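Local coordinates for protein tapirin (Caldicellulosiruptor hydrothermalis, PDB 6N2C) that probably binds cellulose through its zinc-containing C-terminal beta-helix domain, consistent with a role in attaching cells of this thermophile to plant biomass, at residues 271-276 with 448-453. Numbering follows the deposited sequence. Where two conformers were deposited one is given.
Sequences NSLLFS and TIPAII
Leu273 and Phe275, on one strand of the parallel beta-helix, receive Ile453 from a short helix that packs against the outside of the solenoid. The Phe275 ring carries a CH-pi contact: Ile453 CG2 sits 3.8 Å from the ring centroid and 9° off the normal, hence over the centre of one face. The other branch of Ile453 covers the root of the ring, with CD1 3.8 Å from Phe275 CB, while CG1 lies 3.7 Å from Leu273 CD2, where the two side chains meet tip to tip. Ile453 CG1 is anti to the carbonyl carbon (chi1 -59°) and CG2 anti to the backbone N, which sets CG1 against Leu273 CD2 while CG2 faces the ring centre. Pro450, the N-cap residue, adds CG at 3.8 Å from Leu273 CD2. Near the ring plane, Ile449 CD1 approaches the edge at Phe275 CE2. No hydrogen bond crosses the interface; its 237 Å² of buried surface is apolar packing. Neighbouring coils extend it: Phe294 stacks with Phe275 and touches Ile449 and Pro450, and Tyr254 meets Ile453. Both strand residues share one methylene, since Ile453 CG1 also lies 3.8 Å from Phe275 CD2.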
# COMPACT_ATOMS: atom_id res chain seq x y z
N ASN A 271 -5.65 -1.98 6.95
CA ASN A 271 -6.98 -2.19 7.58
C ASN A 271 -8.06 -1.25 7.09
O ASN A 271 -9.17 -1.34 7.51
CB ASN A 271 -6.85 -2.17 9.08
CG ASN A 271 -6.00 -3.28 9.54
OD1 ASN A 271 -6.17 -4.38 9.03
ND2 ASN A 271 -5.10 -3.04 10.42
N SER A 272 -7.79 -0.37 6.18
CA SER A 272 -8.91 0.33 5.50
C SER A 272 -8.66 0.57 4.06
O SER A 272 -9.43 0.11 3.25
CB SER A 272 -9.18 1.65 6.26
OG SER A 272 -10.10 2.48 5.58
N LEU A 273 -7.59 1.26 3.69
CA LEU A 273 -7.39 1.63 2.27
C LEU A 273 -5.92 1.50 1.90
O LEU A 273 -5.07 2.09 2.59
CB LEU A 273 -7.83 3.10 2.07
CG LEU A 273 -7.69 3.72 0.68
CD1 LEU A 273 -8.30 2.86 -0.44
CD2 LEU A 273 -8.21 5.16 0.58
N LEU A 274 -5.65 0.82 0.76
CA LEU A 274 -4.29 0.74 0.17
C LEU A 274 -4.46 1.24 -1.20
O LEU A 274 -5.27 0.67 -1.98
CB LEU A 274 -3.84 -0.75 0.17
CG LEU A 274 -2.50 -1.05 -0.44
CD1 LEU A 274 -1.46 -0.31 0.37
CD2 LEU A 274 -2.22 -2.51 -0.35
N PHE A 275 -3.74 2.31 -1.57
CA PHE A 275 -3.96 2.97 -2.85
C PHE A 275 -2.63 3.28 -3.46
O PHE A 275 -1.83 3.98 -2.83
CB PHE A 275 -4.76 4.29 -2.62
CG PHE A 275 -5.35 4.87 -3.83
CD1 PHE A 275 -4.55 5.41 -4.85
CD2 PHE A 275 -6.74 4.87 -4.01
CE1 PHE A 275 -5.12 5.94 -6.01
CE2 PHE A 275 -7.27 5.41 -5.15
CZ PHE A 275 -6.49 5.92 -6.15
N SER A 276 -2.41 2.86 -4.71
CA SER A 276 -1.23 3.28 -5.43
C SER A 276 -1.62 3.67 -6.84
O SER A 276 -2.48 3.07 -7.44
CB SER A 276 -0.14 2.21 -5.50
OG SER A 276 1.06 2.71 -6.06
N THR A 448 -16.08 4.78 -6.31
CA THR A 448 -15.57 6.13 -6.46
C THR A 448 -14.19 6.24 -5.75
O THR A 448 -13.90 5.55 -4.76
CB THR A 448 -16.54 7.22 -5.93
OG1 THR A 448 -16.05 8.47 -6.38
CG2 THR A 448 -16.66 7.22 -4.39
N ILE A 449 -13.39 7.14 -6.27
CA ILE A 449 -12.09 7.48 -5.64
C ILE A 449 -12.37 8.19 -4.30
O ILE A 449 -13.16 9.18 -4.25
CB ILE A 449 -11.27 8.41 -6.48
CG1 ILE A 449 -10.95 7.82 -7.84
CG2 ILE A 449 -10.01 8.81 -5.74
CD1 ILE A 449 -10.49 6.38 -7.79
N PRO A 450 -11.81 7.68 -3.19
CA PRO A 450 -12.06 8.26 -1.89
C PRO A 450 -11.59 9.71 -1.85
O PRO A 450 -10.57 10.07 -2.41
CB PRO A 450 -11.21 7.40 -0.95
CG PRO A 450 -11.23 6.05 -1.60
CD PRO A 450 -10.97 6.49 -3.04
N ALA A 451 -12.38 10.51 -1.14
CA ALA A 451 -12.11 11.93 -1.01
C ALA A 451 -10.77 12.20 -0.40
O ALA A 451 -10.08 13.07 -0.88
CB ALA A 451 -13.18 12.61 -0.16
N ILE A 452 -10.39 11.38 0.55
CA ILE A 452 -9.07 11.54 1.17
C ILE A 452 -7.95 11.44 0.15
O ILE A 452 -6.96 12.20 0.22
CB ILE A 452 -8.87 10.63 2.39
CG1 ILE A 452 -7.71 11.01 3.25
CG2 ILE A 452 -8.66 9.18 1.94
CD1 ILE A 452 -7.75 12.37 3.85
N ILE A 453 -8.06 10.52 -0.83
CA ILE A 453 -7.05 10.39 -1.85
C ILE A 453 -7.04 11.57 -2.81
O ILE A 453 -5.97 12.07 -3.19
CB ILE A 453 -7.24 9.06 -2.67
CG1 ILE A 453 -7.15 7.85 -1.75
CG2 ILE A 453 -6.31 9.02 -3.90
CD1 ILE A 453 -5.81 7.57 -1.09